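Local coordinates for protein ATP-dependent 6-phosphofructokinase subunit beta (Saccharomyces cerevisiae, PDB 3O8O) that phosphorylates fructose 6-phosphate with ATP to give fructose 1,6-bisphosphate, the first committing step of glycolysis, under allosteric control by fructose 2,6-bisphosphate, at residues Ala540-Leu544 / Leu575-Ala579; Gln568-Ser572 / Ser627-Ser631. Numbering follows the deposited sequence.

Overall arrangement
Both contacts lie in the C-terminal regulatory half of the chain. Helix 537-558 comes first and leads into strand 561-567; the loop 568-572 then enters helix 574-583, where contact 1 closes a helix-strand-helix excursion by packing 575-579 back on 540-544. After strand 587-589 and helix 597-614, contact 2 brings 627-631, the last residue of strand 622-627 and the loop after it, beside 568-572. Since 568-572 falls between the segments of contact 1 while 627-631 lies beyond both, the closures cross. Their centres are about 12 Å apart, joined by Ala576 CB on Ser627 OG (3.2 Å). Contact 1 joins two helices, contact 2 two strand-end loops, and helix 574-583 rests on strand 622-627.

Contact 1 of 2, residues Ala540-Leu544 / Leu575-Ala579; sequences ALNAL and LATYA
Two alpha helices of the regulatory phosphofructokinase domain, 537-558 and 574-583, joined through strand 561-567, cross here through small and branched apolar side chains. The axes of the short segments approach to 9.5 Å at a signed angle of -59°, with Leu541 and Ala579 nearest in register (CA to CA 5.9 Å). Leu541, Leu575 and Leu544 bury the most surface, and all three are in the tp rotamer. Leu541 and Leu575 leave their helices sideways, yet their tips turn into the interface and meet CD1 to CD1 at 3.9 Å; Leu575 CD1 also lies 3.7 Å from Leu541 CA. Leu541 CD1 packs on Tyr578 CB (3.7 Å); the tyrosine ring leads away, and both side chains touch Ile301 of helix 297-316 in the catalytic half. Leu544 points its CA-to-CB bond toward 575-579, its CD2 3.6 Å from both Leu575 CG and Ala579 CB. Gln662, an allosteric-site residue, touches Leu544 and Leu575, so this buried core adjoins the activator pocket. The tightest approach sets Leu541 CD1 3.4 Å from Ala579 N.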
ATOM      1  N   ALA B 540     -17.337 -20.326  -9.490  1.00 42.81           N
ATOM      2  CA  ALA B 540     -16.167 -19.697  -8.884  1.00 43.83           C
ATOM      3  C   ALA B 540     -15.277 -20.774  -8.274  1.00 45.49           C
ATOM      4  O   ALA B 540     -14.077 -20.833  -8.529  1.00 46.41           O
ATOM      5  CB  ALA B 540     -16.608 -18.703  -7.793  1.00 23.35           C
ATOM      6  N   LEU B 541     -15.898 -21.627  -7.466  1.00 51.98           N
ATOM      7  CA  LEU B 541     -15.204 -22.706  -6.790  1.00 50.69           C
ATOM      8  C   LEU B 541     -14.329 -23.497  -7.756  1.00 49.34           C
ATOM      9  O   LEU B 541     -13.207 -23.879  -7.444  1.00 50.20           O
ATOM     10  CB  LEU B 541     -16.222 -23.640  -6.122  1.00 50.61           C
ATOM     11  CG  LEU B 541     -15.548 -24.686  -5.232  1.00 50.53           C
ATOM     12  CD1 LEU B 541     -14.813 -23.944  -4.137  1.00 49.89           C
ATOM     13  CD2 LEU B 541     -16.527 -25.645  -4.627  1.00 49.67           C
ATOM     14  N   ASN B 542     -14.844 -23.743  -8.943  1.00 33.81           N
ATOM     15  CA  ASN B 542     -14.072 -24.502  -9.907  1.00 33.09           C
ATOM     16  C   ASN B 542     -12.953 -23.650 -10.488  1.00 33.11           C
ATOM     17  O   ASN B 542     -11.825 -24.110 -10.674  1.00 33.49           O
ATOM     18  CB  ASN B 542     -14.992 -25.021 -11.015  1.00 56.14           C
ATOM     19  CG  ASN B 542     -15.621 -26.341 -10.664  1.00 56.82           C
ATOM     20  OD1 ASN B 542     -14.992 -27.400 -10.807  1.00 56.82           O
ATOM     21  ND2 ASN B 542     -16.867 -26.296 -10.183  1.00 57.65           N
ATOM     22  N   ALA B 543     -13.287 -22.402 -10.781  1.00 42.07           N
ATOM     23  CA  ALA B 543     -12.345 -21.461 -11.347  1.00 40.56           C
ATOM     24  C   ALA B 543     -11.111 -21.392 -10.478  1.00 40.63           C
ATOM     25  O   ALA B 543      -9.972 -21.460 -10.965  1.00 39.24           O
ATOM     26  CB  ALA B 543     -12.977 -20.099 -11.415  1.00 18.13           C
ATOM     27  N   LEU B 544     -11.357 -21.239  -9.177  1.00 34.22           N
ATOM     28  CA  LEU B 544     -10.294 -21.135  -8.196  1.00 32.68           C
ATOM     29  C   LEU B 544      -9.580 -22.456  -8.066  1.00 33.21           C
ATOM     30  O   LEU B 544      -8.362 -22.502  -8.085  1.00 33.91           O
ATOM     31  CB  LEU B 544     -10.858 -20.705  -6.851  1.00 33.43           C
ATOM     32  CG  LEU B 544      -9.872 -20.523  -5.694  1.00 33.83           C
ATOM     33  CD1 LEU B 544      -8.742 -19.631  -6.129  1.00 34.71           C
ATOM     34  CD2 LEU B 544     -10.557 -19.887  -4.503  1.00 33.89           C
ATOM     35  N   LEU B 575     -15.682 -19.639  -0.064  1.00 32.48           N
ATOM     36  CA  LEU B 575     -14.870 -19.991  -1.225  1.00 31.11           C
ATOM     37  C   LEU B 575     -13.481 -20.517  -0.883  1.00 32.40           C
ATOM     38  O   LEU B 575     -13.044 -21.541  -1.412  1.00 32.16           O
ATOM     39  CB  LEU B 575     -14.760 -18.795  -2.157  1.00 22.00           C
ATOM     40  CG  LEU B 575     -13.911 -18.962  -3.435  1.00 21.96           C
ATOM     41  CD1 LEU B 575     -14.383 -20.097  -4.354  1.00 20.53           C
ATOM     42  CD2 LEU B 575     -13.955 -17.648  -4.173  1.00 22.47           C
ATOM     43  N   ALA B 576     -12.776 -19.826  -0.001  1.00 53.50           N
ATOM     44  CA  ALA B 576     -11.445 -20.277   0.379  1.00 53.40           C
ATOM     45  C   ALA B 576     -11.509 -21.677   1.010  1.00 53.66           C
ATOM     46  O   ALA B 576     -10.677 -22.540   0.720  1.00 51.42           O
ATOM     47  CB  ALA B 576     -10.836 -19.290   1.352  1.00 18.35           C
ATOM     48  N   THR B 577     -12.510 -21.895   1.861  1.00 49.70           N
ATOM     49  CA  THR B 577     -12.668 -23.172   2.538  1.00 50.85           C
ATOM     50  C   THR B 577     -12.872 -24.333   1.603  1.00 51.44           C
ATOM     51  O   THR B 577     -12.091 -25.286   1.622  1.00 50.82           O
ATOM     52  CB  THR B 577     -13.832 -23.168   3.525  1.00 44.64           C
ATOM     53  OG1 THR B 577     -13.565 -22.224   4.573  1.00 45.08           O
ATOM     54  CG2 THR B 577     -14.015 -24.559   4.116  1.00 41.77           C
ATOM     55  N   TYR B 578     -13.911 -24.265   0.782  1.00 56.95           N
ATOM     56  CA  TYR B 578     -14.148 -25.367  -0.136  1.00 59.56           C
ATOM     57  C   TYR B 578     -13.052 -25.521  -1.176  1.00 58.37           C
ATOM     58  O   TYR B 578     -12.693 -26.647  -1.540  1.00 58.96           O
ATOM     59  CB  TYR B 578     -15.547 -25.270  -0.770  1.00 66.60           C
ATOM     60  CG  TYR B 578     -16.596 -25.681   0.241  1.00 68.67           C
ATOM     61  CD1 TYR B 578     -17.030 -24.790   1.225  1.00 69.73           C
ATOM     62  CD2 TYR B 578     -16.996 -27.014   0.349  1.00 69.67           C
ATOM     63  CE1 TYR B 578     -17.813 -25.223   2.290  1.00 70.25           C
ATOM     64  CE2 TYR B 578     -17.781 -27.451   1.417  1.00 70.19           C
ATOM     65  CZ  TYR B 578     -18.176 -26.556   2.376  1.00 69.54           C
ATOM     66  OH  TYR B 578     -18.917 -26.996   3.435  1.00 69.57           O
ATOM     67  N   ALA B 579     -12.490 -24.408  -1.633  1.00 33.54           N
ATOM     68  CA  ALA B 579     -11.402 -24.499  -2.615  1.00 33.64           C
ATOM     69  C   ALA B 579     -10.272 -25.303  -1.953  1.00 32.91           C
ATOM     70  O   ALA B 579      -9.752 -26.305  -2.497  1.00 32.50           O
ATOM     71  CB  ALA B 579     -10.910 -23.101  -2.995  1.00 47.91           C
TER

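Contact 2 of 2, residues Gln568-Ser572 / Ser627-Ser631; sequences QGGNS and STNAS. With FDP (2,6-di-O-phosphono-beta-D-fructofuranose), chain L.
Two loops at the C-terminal ends of neighbouring parallel strands, 561-567 and 622-627, meet where 568-570 line the allosteric fructose 2,6-bisphosphate pocket, shared with subunit alpha. Gly569 to Ser572 form a type II' beta turn, closed by Ser572 N to Gly569 O at 2.7 Å; residues 628-630 make a 3-10 turn. CA atoms pair Gln568 with Ser627 (5.7 Å) and Asn571 with Asn629 (5.8 Å). Gly570 (phi/psi 48/-120) holds the i+1 place, where positive phi favours glycine and a CB would crowd ligand O3P; at Gly569 (120/13) a CB would clash with Ser572 O. Gly569 N donates to O1 of the bound FDP at 3.3 Å. Gln568 (chi1 m, chi2 t) points its CA-to-CB bond away from 627-631; its N bonds Gln662 OE1. Asn571 (m, chi2 -43°) starts away but bends its amide back, while its ND2 binds Met741 O. Ser572 (t) bonds through OG to Ser525 O. Asn629 (m, chi2 12°) points across, its CB 3.0 Å from Gly570 O, and its ND2 donates to Asn571 OD1 at 2.7 Å.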
ATOM      1  N   GLN B 568     -11.155 -14.670  -3.152  1.00 51.33           N
ATOM      2  CA  GLN B 568     -12.251 -13.724  -3.019  1.00 51.03           C
ATOM      3  C   GLN B 568     -13.277 -14.172  -2.024  1.00 50.38           C
ATOM      4  O   GLN B 568     -13.102 -15.191  -1.362  1.00 51.14           O
ATOM      5  CB  GLN B 568     -12.924 -13.479  -4.362  1.00 40.03           C
ATOM      6  CG  GLN B 568     -12.191 -12.440  -5.190  1.00 41.54           C
ATOM      7  CD  GLN B 568     -12.872 -12.116  -6.500  1.00 42.33           C
ATOM      8  OE1 GLN B 568     -12.336 -11.381  -7.331  1.00 42.60           O
ATOM      9  NE2 GLN B 568     -14.060 -12.666  -6.695  1.00 43.95           N
ATOM     10  N   GLY B 569     -14.336 -13.392  -1.897  1.00 31.11           N
ATOM     11  CA  GLY B 569     -15.378 -13.759  -0.985  1.00 30.51           C
ATOM     12  C   GLY B 569     -15.628 -12.740   0.094  1.00 31.59           C
ATOM     13  O   GLY B 569     -16.319 -13.032   1.072  1.00 33.25           O
ATOM     14  N   GLY B 570     -15.081 -11.545  -0.045  1.00 33.95           N
ATOM     15  CA  GLY B 570     -15.319 -10.548   0.984  1.00 34.51           C
ATOM     16  C   GLY B 570     -15.107 -11.046   2.415  1.00 36.41           C
ATOM     17  O   GLY B 570     -14.005 -11.473   2.795  1.00 37.83           O
ATOM     18  N   ASN B 571     -16.144 -10.997   3.234  1.00 37.55           N
ATOM     19  CA  ASN B 571     -15.979 -11.448   4.595  1.00 38.16           C
ATOM     20  C   ASN B 571     -16.381 -12.900   4.779  1.00 39.27           C
ATOM     21  O   ASN B 571     -16.419 -13.400   5.922  1.00 39.64           O
ATOM     22  CB  ASN B 571     -16.798 -10.581   5.545  1.00 38.42           C
ATOM     23  CG  ASN B 571     -16.293  -9.166   5.627  1.00 38.52           C
ATOM     24  OD1 ASN B 571     -15.097  -8.928   5.705  1.00 38.67           O
ATOM     25  ND2 ASN B 571     -17.204  -8.223   5.638  1.00 38.90           N
ATOM     26  N   SER B 572     -16.694 -13.570   3.674  1.00 41.88           N
ATOM     27  CA  SER B 572     -17.100 -14.966   3.731  1.00 44.55           C
ATOM     28  C   SER B 572     -15.990 -15.923   3.319  1.00 45.30           C
ATOM     29  O   SER B 572     -15.487 -15.860   2.191  1.00 45.99           O
ATOM     30  CB  SER B 572     -18.304 -15.208   2.839  1.00 56.93           C
ATOM     31  OG  SER B 572     -18.532 -16.602   2.730  1.00 59.30           O
ATOM     32  N   SER B 627      -8.166 -15.848   2.037  1.00 38.13           N
ATOM     33  CA  SER B 627      -9.210 -14.918   1.685  1.00 37.54           C
ATOM     34  C   SER B 627      -8.585 -13.554   1.988  1.00 37.28           C
ATOM     35  O   SER B 627      -7.960 -13.383   3.038  1.00 36.35           O
ATOM     36  CB  SER B 627     -10.428 -15.110   2.594  1.00 47.26           C
ATOM     37  OG  SER B 627     -11.249 -16.198   2.175  1.00 48.23           O
ATOM     38  N   THR B 628      -8.749 -12.587   1.088  1.00 35.89           N
ATOM     39  CA  THR B 628      -8.201 -11.254   1.305  1.00 33.17           C
ATOM     40  C   THR B 628      -8.605 -10.645   2.655  1.00 34.31           C
ATOM     41  O   THR B 628      -7.759 -10.103   3.373  1.00 35.60           O
ATOM     42  CB  THR B 628      -8.652 -10.291   0.222  1.00 21.11           C
ATOM     43  OG1 THR B 628      -8.357 -10.861  -1.058  1.00 22.09           O
ATOM     44  CG2 THR B 628      -7.958  -8.969   0.363  1.00 16.55           C
ATOM     45  N   ASN B 629      -9.886 -10.737   3.004  1.00 36.85           N
ATOM     46  CA  ASN B 629     -10.342 -10.155   4.259  1.00 36.17           C
ATOM     47  C   ASN B 629      -9.894 -10.943   5.452  1.00 36.71           C
ATOM     48  O   ASN B 629     -10.250 -10.624   6.591  1.00 36.11           O
ATOM     49  CB  ASN B 629     -11.855  -9.981   4.258  1.00 39.65           C
ATOM     50  CG  ASN B 629     -12.291  -8.828   3.378  1.00 40.16           C
ATOM     51  OD1 ASN B 629     -11.492  -8.299   2.587  1.00 39.83           O
ATOM     52  ND2 ASN B 629     -13.558  -8.431   3.494  1.00 39.05           N
ATOM     53  N   ALA B 630      -9.103 -11.981   5.200  1.00 32.90           N
ATOM     54  CA  ALA B 630      -8.569 -12.745   6.317  1.00 33.44           C
ATOM     55  C   ALA B 630      -7.565 -11.861   7.090  1.00 32.12           C
ATOM     56  O   ALA B 630      -7.250 -12.142   8.230  1.00 32.04           O
ATOM     57  CB  ALA B 630      -7.909 -13.988   5.821  1.00 43.52           C
ATOM     58  N   SER B 631      -7.065 -10.804   6.450  1.00 38.51           N
ATOM     59  CA  SER B 631      -6.158  -9.858   7.092  1.00 39.98           C
ATOM     60  C   SER B 631      -5.950  -8.575   6.309  1.00 40.15           C
ATOM     61  O   SER B 631      -5.539  -8.625   5.138  1.00 40.73           O
ATOM     62  CB  SER B 631      -4.789 -10.464   7.334  1.00 34.81           C
ATOM     63  OG  SER B 631      -3.912  -9.433   7.783  1.00 34.71           O
TER
HETATM   64  P1  FDP L   2     -19.218  -9.586  -3.186  1.00 71.21           P
HETATM   65  O1P FDP L   2     -20.521  -8.892  -3.096  1.00 70.47           O
HETATM   66  O2P FDP L   2     -19.406 -11.162  -3.442  1.00 70.93           O
HETATM   67  O3P FDP L   2     -18.381  -9.456  -1.815  1.00 70.88           O
HETATM   68  O1  FDP L   2     -15.187 -10.968  -3.903  1.00 69.91           O
HETATM   69  C1  FDP L   2     -16.364 -10.253  -3.515  1.00 68.76           C
HETATM   70  C2  FDP L   2     -17.047  -9.645  -4.742  1.00 67.98           C
HETATM   71  O2  FDP L   2     -18.300  -9.045  -4.397  1.00 70.23           O
HETATM   72  C3  FDP L   2     -17.213 -10.705  -5.833  1.00 67.83           C
HETATM   73  O3  FDP L   2     -18.607 -10.979  -5.993  1.00 68.02           O
HETATM   74  C4  FDP L   2     -16.686  -9.992  -7.074  1.00 67.07           C
HETATM   75  O4  FDP L   2     -16.121 -10.969  -7.952  1.00 68.14           O
HETATM   76  C5  FDP L   2     -15.579  -9.156  -6.444  1.00 65.83           C
HETATM   77  O5  FDP L   2     -16.226  -8.606  -5.291  1.00 66.08           O
HETATM   78  C6  FDP L   2     -15.064  -8.011  -7.318  1.00 67.42           C
HETATM   79  O6  FDP L   2     -16.068  -7.003  -7.470  1.00 68.52           O
HETATM   80  P2  FDP L   2     -15.681  -5.519  -7.962  1.00 68.61           P
HETATM   81  O4P FDP L   2     -16.811  -4.578  -7.813  1.00 68.85           O
HETATM   82  O5P FDP L   2     -14.388  -5.057  -7.125  1.00 69.12           O
HETATM   83  O6P FDP L   2     -15.195  -5.683  -9.487  1.00 69.01           O